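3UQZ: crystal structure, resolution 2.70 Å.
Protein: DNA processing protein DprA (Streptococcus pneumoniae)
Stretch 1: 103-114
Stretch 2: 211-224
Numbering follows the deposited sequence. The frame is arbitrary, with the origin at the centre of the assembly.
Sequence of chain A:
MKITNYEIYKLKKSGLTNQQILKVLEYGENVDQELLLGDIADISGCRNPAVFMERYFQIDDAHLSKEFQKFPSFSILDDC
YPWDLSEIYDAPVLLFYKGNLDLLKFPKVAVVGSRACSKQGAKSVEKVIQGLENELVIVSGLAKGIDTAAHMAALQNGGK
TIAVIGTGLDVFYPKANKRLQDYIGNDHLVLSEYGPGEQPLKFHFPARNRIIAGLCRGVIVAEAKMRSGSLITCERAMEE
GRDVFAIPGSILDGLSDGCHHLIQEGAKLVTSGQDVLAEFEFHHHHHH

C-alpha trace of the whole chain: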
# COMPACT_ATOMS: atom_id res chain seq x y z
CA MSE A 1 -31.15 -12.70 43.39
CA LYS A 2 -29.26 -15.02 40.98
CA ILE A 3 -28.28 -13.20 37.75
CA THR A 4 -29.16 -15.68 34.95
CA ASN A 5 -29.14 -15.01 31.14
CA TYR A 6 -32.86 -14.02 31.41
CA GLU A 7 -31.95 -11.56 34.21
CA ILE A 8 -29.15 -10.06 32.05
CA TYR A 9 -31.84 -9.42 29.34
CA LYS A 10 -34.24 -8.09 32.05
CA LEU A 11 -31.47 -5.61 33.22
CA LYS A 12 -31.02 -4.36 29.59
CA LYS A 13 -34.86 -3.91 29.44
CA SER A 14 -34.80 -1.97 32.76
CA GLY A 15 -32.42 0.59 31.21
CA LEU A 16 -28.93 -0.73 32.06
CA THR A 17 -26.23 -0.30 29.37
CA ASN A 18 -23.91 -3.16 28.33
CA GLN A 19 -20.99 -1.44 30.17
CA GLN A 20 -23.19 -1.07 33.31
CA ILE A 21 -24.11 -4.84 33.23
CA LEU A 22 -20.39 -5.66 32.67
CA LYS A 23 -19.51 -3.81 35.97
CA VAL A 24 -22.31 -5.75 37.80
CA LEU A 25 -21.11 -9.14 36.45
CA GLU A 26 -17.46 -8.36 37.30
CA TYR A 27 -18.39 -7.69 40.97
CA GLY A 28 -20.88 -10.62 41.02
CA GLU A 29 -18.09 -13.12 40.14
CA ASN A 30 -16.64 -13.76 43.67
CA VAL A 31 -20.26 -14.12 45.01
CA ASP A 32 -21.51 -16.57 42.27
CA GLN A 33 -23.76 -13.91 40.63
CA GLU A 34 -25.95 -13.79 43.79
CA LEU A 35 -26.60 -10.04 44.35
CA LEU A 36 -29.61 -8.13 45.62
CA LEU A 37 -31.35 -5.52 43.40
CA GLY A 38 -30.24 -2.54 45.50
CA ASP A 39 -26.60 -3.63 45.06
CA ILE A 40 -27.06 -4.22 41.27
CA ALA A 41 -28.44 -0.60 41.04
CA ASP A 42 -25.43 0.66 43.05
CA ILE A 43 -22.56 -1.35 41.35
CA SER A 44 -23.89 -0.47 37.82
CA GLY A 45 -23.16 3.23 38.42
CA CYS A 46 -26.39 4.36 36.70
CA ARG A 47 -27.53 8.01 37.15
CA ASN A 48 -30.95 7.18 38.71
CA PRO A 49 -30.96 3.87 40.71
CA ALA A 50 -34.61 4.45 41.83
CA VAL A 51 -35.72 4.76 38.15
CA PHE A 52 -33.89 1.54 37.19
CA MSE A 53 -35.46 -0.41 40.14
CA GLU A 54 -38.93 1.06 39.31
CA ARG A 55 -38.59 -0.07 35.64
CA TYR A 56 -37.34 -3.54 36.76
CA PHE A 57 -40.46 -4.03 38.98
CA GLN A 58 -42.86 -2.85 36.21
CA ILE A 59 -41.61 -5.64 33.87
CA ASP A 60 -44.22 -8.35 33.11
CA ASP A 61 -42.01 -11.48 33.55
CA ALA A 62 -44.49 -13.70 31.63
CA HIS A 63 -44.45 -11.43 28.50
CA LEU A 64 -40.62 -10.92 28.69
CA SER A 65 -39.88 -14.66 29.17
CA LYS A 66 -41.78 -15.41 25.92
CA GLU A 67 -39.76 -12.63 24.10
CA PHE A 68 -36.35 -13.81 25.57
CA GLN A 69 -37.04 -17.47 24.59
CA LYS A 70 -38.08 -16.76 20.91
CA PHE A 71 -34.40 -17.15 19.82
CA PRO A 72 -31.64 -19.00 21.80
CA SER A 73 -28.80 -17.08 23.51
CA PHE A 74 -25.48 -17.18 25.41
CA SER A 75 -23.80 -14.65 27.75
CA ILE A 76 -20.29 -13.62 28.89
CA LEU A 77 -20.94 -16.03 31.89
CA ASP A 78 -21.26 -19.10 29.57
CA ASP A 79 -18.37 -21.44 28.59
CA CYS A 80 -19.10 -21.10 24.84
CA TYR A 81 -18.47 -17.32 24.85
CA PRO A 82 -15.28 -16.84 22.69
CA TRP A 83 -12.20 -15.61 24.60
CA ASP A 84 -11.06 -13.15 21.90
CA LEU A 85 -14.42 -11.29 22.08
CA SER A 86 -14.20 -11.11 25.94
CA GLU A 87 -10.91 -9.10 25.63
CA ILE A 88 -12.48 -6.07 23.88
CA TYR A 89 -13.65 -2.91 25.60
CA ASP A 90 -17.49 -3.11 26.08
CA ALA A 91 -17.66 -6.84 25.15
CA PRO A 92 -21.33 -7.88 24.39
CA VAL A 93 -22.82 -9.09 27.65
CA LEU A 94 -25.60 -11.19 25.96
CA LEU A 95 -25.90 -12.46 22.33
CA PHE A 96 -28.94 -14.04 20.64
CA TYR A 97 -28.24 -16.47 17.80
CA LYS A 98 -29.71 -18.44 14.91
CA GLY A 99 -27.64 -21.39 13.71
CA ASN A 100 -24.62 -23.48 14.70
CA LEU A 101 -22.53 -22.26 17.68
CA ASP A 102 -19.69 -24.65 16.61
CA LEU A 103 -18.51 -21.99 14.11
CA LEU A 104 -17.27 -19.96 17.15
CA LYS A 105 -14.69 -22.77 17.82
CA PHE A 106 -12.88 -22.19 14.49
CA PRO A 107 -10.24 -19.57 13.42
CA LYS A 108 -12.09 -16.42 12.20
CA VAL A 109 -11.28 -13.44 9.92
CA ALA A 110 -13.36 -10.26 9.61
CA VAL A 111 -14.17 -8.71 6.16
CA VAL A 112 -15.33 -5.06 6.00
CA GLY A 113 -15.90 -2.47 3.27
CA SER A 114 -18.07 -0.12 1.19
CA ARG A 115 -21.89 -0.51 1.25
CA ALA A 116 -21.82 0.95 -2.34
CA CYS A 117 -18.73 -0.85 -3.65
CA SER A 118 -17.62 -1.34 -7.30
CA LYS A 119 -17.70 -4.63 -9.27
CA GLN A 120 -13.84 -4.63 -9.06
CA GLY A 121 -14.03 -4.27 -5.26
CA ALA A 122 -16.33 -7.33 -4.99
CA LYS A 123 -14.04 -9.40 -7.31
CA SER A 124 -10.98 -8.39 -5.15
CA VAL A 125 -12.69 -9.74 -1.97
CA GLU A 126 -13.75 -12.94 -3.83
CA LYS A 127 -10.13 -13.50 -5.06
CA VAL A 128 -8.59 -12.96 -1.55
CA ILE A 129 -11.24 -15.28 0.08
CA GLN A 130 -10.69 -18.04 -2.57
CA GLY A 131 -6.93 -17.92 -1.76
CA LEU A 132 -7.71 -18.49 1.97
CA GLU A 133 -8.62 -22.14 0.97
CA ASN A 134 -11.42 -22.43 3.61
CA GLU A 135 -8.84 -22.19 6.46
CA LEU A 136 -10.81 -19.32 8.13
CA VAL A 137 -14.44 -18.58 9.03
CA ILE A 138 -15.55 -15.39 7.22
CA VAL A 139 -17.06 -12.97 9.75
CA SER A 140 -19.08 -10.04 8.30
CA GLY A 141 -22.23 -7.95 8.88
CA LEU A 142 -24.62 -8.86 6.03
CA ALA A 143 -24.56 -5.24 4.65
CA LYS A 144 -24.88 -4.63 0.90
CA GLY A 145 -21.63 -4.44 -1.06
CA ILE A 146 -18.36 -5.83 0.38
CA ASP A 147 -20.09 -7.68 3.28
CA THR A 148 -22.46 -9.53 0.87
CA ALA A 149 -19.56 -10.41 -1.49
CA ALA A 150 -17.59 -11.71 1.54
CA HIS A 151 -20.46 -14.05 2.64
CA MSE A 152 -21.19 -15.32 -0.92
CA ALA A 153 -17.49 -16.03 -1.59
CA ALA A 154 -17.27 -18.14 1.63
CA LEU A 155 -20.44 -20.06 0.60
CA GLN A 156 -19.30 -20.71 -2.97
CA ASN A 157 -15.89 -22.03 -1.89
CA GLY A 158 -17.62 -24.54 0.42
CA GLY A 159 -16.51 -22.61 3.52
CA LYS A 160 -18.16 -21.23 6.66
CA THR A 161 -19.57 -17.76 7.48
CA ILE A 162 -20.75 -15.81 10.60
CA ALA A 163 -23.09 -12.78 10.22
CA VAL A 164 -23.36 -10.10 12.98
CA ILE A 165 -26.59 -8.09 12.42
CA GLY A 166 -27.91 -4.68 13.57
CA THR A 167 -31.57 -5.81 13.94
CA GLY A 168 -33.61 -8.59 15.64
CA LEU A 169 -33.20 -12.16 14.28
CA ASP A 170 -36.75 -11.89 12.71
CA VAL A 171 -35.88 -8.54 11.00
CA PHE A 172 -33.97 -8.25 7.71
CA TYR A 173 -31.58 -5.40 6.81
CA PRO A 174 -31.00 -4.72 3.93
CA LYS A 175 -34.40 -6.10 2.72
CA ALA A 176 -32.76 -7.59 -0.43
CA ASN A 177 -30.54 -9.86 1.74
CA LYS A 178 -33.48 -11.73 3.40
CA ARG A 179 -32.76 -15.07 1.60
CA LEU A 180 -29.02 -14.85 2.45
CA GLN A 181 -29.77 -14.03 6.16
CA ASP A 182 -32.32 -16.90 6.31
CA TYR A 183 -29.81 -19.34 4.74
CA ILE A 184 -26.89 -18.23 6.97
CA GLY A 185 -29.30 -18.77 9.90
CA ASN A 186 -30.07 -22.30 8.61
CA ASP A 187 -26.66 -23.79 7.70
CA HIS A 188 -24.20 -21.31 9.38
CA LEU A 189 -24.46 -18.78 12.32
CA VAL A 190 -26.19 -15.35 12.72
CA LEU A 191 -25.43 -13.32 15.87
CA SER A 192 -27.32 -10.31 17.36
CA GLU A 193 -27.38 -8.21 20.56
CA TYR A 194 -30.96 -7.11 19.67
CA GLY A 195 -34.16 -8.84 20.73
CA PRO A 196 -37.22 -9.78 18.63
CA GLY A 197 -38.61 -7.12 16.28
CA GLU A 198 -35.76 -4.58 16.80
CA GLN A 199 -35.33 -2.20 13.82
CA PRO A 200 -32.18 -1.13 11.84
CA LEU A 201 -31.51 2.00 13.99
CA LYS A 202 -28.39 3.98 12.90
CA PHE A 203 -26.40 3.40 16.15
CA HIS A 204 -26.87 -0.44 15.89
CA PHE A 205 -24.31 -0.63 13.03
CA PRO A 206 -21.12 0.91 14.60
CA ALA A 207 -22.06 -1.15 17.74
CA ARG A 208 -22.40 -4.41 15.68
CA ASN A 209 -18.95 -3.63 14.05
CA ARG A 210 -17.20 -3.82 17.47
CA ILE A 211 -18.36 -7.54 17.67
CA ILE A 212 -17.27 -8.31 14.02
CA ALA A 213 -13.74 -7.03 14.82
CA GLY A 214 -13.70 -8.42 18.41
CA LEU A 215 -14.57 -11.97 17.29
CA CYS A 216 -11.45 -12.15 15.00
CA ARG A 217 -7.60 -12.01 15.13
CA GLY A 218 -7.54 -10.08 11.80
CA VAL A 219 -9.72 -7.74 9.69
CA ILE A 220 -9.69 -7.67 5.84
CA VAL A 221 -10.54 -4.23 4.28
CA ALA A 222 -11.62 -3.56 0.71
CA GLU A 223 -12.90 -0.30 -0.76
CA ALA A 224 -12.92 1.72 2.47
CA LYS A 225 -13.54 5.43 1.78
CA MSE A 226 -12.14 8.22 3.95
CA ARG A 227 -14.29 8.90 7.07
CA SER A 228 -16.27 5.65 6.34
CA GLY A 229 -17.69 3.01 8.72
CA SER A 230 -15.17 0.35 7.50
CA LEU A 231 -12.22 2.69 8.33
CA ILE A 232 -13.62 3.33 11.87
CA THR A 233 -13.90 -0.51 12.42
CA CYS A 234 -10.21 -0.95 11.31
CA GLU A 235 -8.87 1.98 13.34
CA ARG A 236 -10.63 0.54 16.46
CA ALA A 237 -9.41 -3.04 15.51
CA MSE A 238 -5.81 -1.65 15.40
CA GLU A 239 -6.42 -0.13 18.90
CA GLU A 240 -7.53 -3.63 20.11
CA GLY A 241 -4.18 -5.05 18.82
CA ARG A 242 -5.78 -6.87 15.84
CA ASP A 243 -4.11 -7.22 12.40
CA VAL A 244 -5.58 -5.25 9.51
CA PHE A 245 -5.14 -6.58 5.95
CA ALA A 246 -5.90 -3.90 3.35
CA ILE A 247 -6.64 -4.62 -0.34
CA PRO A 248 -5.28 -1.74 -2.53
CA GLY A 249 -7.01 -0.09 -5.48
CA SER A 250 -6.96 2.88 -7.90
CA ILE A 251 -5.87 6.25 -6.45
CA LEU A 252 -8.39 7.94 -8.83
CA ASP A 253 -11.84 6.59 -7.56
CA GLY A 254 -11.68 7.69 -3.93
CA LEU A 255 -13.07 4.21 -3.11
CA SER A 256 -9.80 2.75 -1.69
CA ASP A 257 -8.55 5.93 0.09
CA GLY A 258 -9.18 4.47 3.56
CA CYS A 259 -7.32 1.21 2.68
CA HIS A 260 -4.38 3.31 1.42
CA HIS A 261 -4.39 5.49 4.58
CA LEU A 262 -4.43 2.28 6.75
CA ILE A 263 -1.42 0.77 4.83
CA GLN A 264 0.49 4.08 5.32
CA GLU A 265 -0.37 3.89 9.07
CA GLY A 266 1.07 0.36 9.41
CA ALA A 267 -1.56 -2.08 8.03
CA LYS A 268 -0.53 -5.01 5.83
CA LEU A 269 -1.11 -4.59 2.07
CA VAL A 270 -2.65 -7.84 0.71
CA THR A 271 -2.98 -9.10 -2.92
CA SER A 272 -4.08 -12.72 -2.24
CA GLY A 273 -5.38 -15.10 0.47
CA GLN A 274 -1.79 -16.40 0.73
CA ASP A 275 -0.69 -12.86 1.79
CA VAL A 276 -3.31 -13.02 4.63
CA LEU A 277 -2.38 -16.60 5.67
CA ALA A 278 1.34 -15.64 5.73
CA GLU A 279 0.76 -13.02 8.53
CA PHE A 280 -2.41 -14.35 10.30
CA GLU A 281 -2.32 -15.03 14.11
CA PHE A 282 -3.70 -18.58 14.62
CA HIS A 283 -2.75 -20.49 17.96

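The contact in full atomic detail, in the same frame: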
# COMPACT_ATOMS: atom_id res chain seq x y z
N LEU A 103 -19.27 -22.91 14.94
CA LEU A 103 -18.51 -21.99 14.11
C LEU A 103 -17.65 -21.04 14.94
O LEU A 103 -16.61 -20.57 14.46
CB LEU A 103 -19.44 -21.21 13.17
CG LEU A 103 -19.78 -21.88 11.82
CD1 LEU A 103 -20.83 -22.94 11.99
CD2 LEU A 103 -20.35 -20.89 10.87
N LEU A 104 -18.03 -20.81 16.22
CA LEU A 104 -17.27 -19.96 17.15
C LEU A 104 -16.00 -20.66 17.64
O LEU A 104 -15.16 -20.01 18.27
CB LEU A 104 -18.13 -19.56 18.37
CG LEU A 104 -19.38 -18.70 18.15
CD1 LEU A 104 -20.15 -18.54 19.48
CD2 LEU A 104 -19.03 -17.32 17.57
N LYS A 105 -15.85 -21.98 17.38
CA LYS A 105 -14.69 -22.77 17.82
C LYS A 105 -13.54 -22.74 16.80
O LYS A 105 -12.42 -23.15 17.11
CB LYS A 105 -15.10 -24.23 18.12
CG LYS A 105 -16.05 -24.40 19.30
CD LYS A 105 -16.54 -25.84 19.40
CE LYS A 105 -17.73 -25.99 20.31
NZ LYS A 105 -18.33 -27.35 20.20
N PHE A 106 -13.83 -22.24 15.59
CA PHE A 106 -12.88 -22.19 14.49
C PHE A 106 -12.11 -20.86 14.35
O PHE A 106 -12.62 -19.83 14.81
CB PHE A 106 -13.61 -22.49 13.18
CG PHE A 106 -14.06 -23.91 13.04
CD1 PHE A 106 -13.14 -24.92 12.78
CD2 PHE A 106 -15.40 -24.25 13.17
CE1 PHE A 106 -13.56 -26.24 12.62
CE2 PHE A 106 -15.82 -25.57 13.01
CZ PHE A 106 -14.90 -26.56 12.72
N PRO A 107 -10.94 -20.85 13.65
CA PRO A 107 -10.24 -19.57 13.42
C PRO A 107 -11.09 -18.68 12.51
O PRO A 107 -11.66 -19.18 11.53
CB PRO A 107 -8.92 -19.99 12.78
CG PRO A 107 -8.78 -21.47 13.08
CD PRO A 107 -10.19 -21.96 13.03
N LYS A 108 -11.24 -17.40 12.88
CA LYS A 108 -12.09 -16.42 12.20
C LYS A 108 -11.34 -15.20 11.68
O LYS A 108 -10.38 -14.73 12.31
CB LYS A 108 -13.21 -15.96 13.15
CG LYS A 108 -14.14 -17.07 13.62
CD LYS A 108 -15.00 -16.67 14.81
CE LYS A 108 -14.29 -16.70 16.15
NZ LYS A 108 -13.92 -18.06 16.60
N VAL A 109 -11.80 -14.65 10.54
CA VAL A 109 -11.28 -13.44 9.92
C VAL A 109 -12.45 -12.53 9.57
O VAL A 109 -13.47 -12.99 9.05
CB VAL A 109 -10.27 -13.68 8.74
CG1 VAL A 109 -10.96 -14.22 7.48
CG2 VAL A 109 -9.46 -12.42 8.43
N ALA A 110 -12.33 -11.24 9.92
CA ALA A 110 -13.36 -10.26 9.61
C ALA A 110 -13.12 -9.69 8.18
O ALA A 110 -11.99 -9.67 7.71
CB ALA A 110 -13.34 -9.14 10.63
N VAL A 111 -14.20 -9.31 7.49
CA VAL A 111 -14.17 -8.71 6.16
C VAL A 111 -15.11 -7.52 6.17
O VAL A 111 -16.31 -7.67 6.42
CB VAL A 111 -14.46 -9.69 4.98
CG1 VAL A 111 -14.25 -9.00 3.63
CG2 VAL A 111 -13.59 -10.95 5.06
N VAL A 112 -14.56 -6.32 5.97
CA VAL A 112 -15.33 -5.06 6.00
C VAL A 112 -15.07 -4.23 4.74
O VAL A 112 -14.04 -4.40 4.09
CB VAL A 112 -15.16 -4.23 7.32
CG1 VAL A 112 -15.65 -5.00 8.54
CG2 VAL A 112 -13.73 -3.76 7.53
N GLY A 113 -16.01 -3.35 4.42
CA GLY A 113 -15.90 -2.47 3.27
C GLY A 113 -17.16 -1.75 2.85
O GLY A 113 -18.21 -1.91 3.46
N SER A 114 -17.04 -0.97 1.78
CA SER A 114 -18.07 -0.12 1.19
C SER A 114 -19.42 -0.79 0.99
O SER A 114 -19.48 -1.89 0.45
CB SER A 114 -17.58 0.46 -0.14
OG SER A 114 -18.30 1.62 -0.52
N ILE A 211 -18.25 -6.08 17.53
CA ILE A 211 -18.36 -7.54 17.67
C ILE A 211 -17.66 -8.24 16.49
O ILE A 211 -16.91 -9.18 16.73
CB ILE A 211 -19.84 -8.00 17.85
CG1 ILE A 211 -20.52 -7.27 19.02
CG2 ILE A 211 -19.94 -9.54 18.00
CD1 ILE A 211 -22.05 -7.32 19.03
N ILE A 212 -17.91 -7.77 15.23
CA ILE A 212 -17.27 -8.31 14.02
C ILE A 212 -15.75 -8.32 14.21
O ILE A 212 -15.13 -9.37 14.04
CB ILE A 212 -17.69 -7.53 12.73
CG1 ILE A 212 -19.19 -7.69 12.41
CG2 ILE A 212 -16.82 -7.95 11.52
CD1 ILE A 212 -19.70 -6.80 11.34
N ALA A 213 -15.17 -7.17 14.59
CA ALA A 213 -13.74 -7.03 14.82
C ALA A 213 -13.28 -7.85 16.03
O ALA A 213 -12.33 -8.61 15.90
CB ALA A 213 -13.38 -5.56 15.01
N GLY A 214 -13.99 -7.73 17.15
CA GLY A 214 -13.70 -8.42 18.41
C GLY A 214 -13.63 -9.93 18.35
O GLY A 214 -12.82 -10.55 19.04
N LEU A 215 -14.49 -10.54 17.52
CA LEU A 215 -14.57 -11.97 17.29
C LEU A 215 -13.30 -12.54 16.62
O LEU A 215 -12.98 -13.71 16.82
CB LEU A 215 -15.76 -12.22 16.35
CG LEU A 215 -16.88 -13.21 16.72
CD1 LEU A 215 -17.01 -13.45 18.20
CD2 LEU A 215 -18.21 -12.74 16.14
N CYS A 216 -12.58 -11.72 15.82
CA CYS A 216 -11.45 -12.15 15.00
C CYS A 216 -10.06 -11.62 15.37
O CYS A 216 -9.93 -10.57 15.99
CB CYS A 216 -11.76 -11.88 13.53
SG CYS A 216 -13.51 -12.04 13.11
N ARG A 217 -9.02 -12.35 14.92
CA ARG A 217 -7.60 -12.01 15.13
C ARG A 217 -7.08 -11.07 14.02
O ARG A 217 -6.01 -10.47 14.18
CB ARG A 217 -6.74 -13.28 15.22
CG ARG A 217 -7.17 -14.27 16.30
CD ARG A 217 -6.53 -14.00 17.64
NE ARG A 217 -5.56 -15.04 17.99
CZ ARG A 217 -5.85 -16.14 18.68
NH1 ARG A 217 -7.09 -16.38 19.08
NH2 ARG A 217 -4.90 -17.02 18.96
N GLY A 218 -7.84 -10.95 12.93
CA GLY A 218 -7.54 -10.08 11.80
C GLY A 218 -8.77 -9.57 11.08
O GLY A 218 -9.82 -10.23 11.08
N VAL A 219 -8.65 -8.38 10.46
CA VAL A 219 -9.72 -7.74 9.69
C VAL A 219 -9.22 -7.47 8.27
O VAL A 219 -8.17 -6.86 8.10
CB VAL A 219 -10.25 -6.43 10.35
CG1 VAL A 219 -11.43 -5.85 9.57
CG2 VAL A 219 -10.65 -6.65 11.81
N ILE A 220 -9.98 -7.90 7.25
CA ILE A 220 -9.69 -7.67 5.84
C ILE A 220 -10.55 -6.49 5.36
O ILE A 220 -11.77 -6.53 5.50
CB ILE A 220 -9.90 -8.95 4.97
CG1 ILE A 220 -8.86 -10.04 5.32
CG2 ILE A 220 -9.87 -8.62 3.46
CD1 ILE A 220 -9.20 -11.45 4.76
N VAL A 221 -9.88 -5.43 4.83
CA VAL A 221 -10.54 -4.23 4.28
C VAL A 221 -10.45 -4.21 2.77
O VAL A 221 -9.42 -4.57 2.20
CB VAL A 221 -10.05 -2.87 4.81
CG1 VAL A 221 -11.21 -2.02 5.31
CG2 VAL A 221 -8.92 -3.00 5.83
N ALA A 222 -11.51 -3.73 2.15
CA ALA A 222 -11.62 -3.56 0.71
C ALA A 222 -12.58 -2.43 0.45
O ALA A 222 -13.69 -2.42 0.98
CB ALA A 222 -12.12 -4.82 0.06
N GLU A 223 -12.13 -1.47 -0.36
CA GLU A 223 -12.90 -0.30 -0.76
C GLU A 223 -13.44 0.49 0.43
O GLU A 223 -14.64 0.74 0.51
CB GLU A 223 -13.97 -0.63 -1.82
CG GLU A 223 -13.38 -1.16 -3.12
CD GLU A 223 -14.16 -0.89 -4.39
OE1 GLU A 223 -15.38 -0.60 -4.30
OE2 GLU A 223 -13.56 -1.00 -5.49
N ALA A 224 -12.56 0.89 1.34
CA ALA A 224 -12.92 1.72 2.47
C ALA A 224 -12.63 3.16 2.06
O ALA A 224 -11.53 3.46 1.58
CB ALA A 224 -12.12 1.33 3.70
O HOH W 1 -12.99 -16.24 18.93

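The strands carrying Ala110 to Val112 and Val219 to Val221 lie side by side in parallel in DprA, and the helix carrying Ile212 packs over one face of the pair. The backbone ladder sets the spacing: Ala110 N donates to Gly218 O (2.9 Å), Ile220 N to Ala110 O (2.7 Å) and Val112 N to Ile220 O (2.8 Å), all nearly straight; Ala222 N to Val112 O is longer (3.3 Å) and more bent. On the face carrying Ala110 and Val112, the small Ala110 leaves a hollow that its neighbours fill: its CB meets Ile212 CG2 at 3.8 Å, Cys216 SG at 3.8 Å and Val219 CG2 at 3.9 Å. Val112 is the adjoining bump, its CG2 lying 3.7 Å from Val219 CG1 and 3.8 Å from Val221 CG1. On the face carrying Val111, Ile220 reaches back, so that its CD1 sits 3.8 Å from Val109 CG2. Gly113 is tight: its CA lies 3.2 Å from Ala222 O, and a CB there would clash with that oxygen. At the other end, Lys108 folds along Leu215, CE 3.3 Å from Leu215 O, and its NZ turns back to donate to Leu104 O (2.9 Å) and Phe106 O (2.8 Å). A water donates to Leu215 O (3.3 Å) and weakly accepts from Lys108 NZ (3.1 Å).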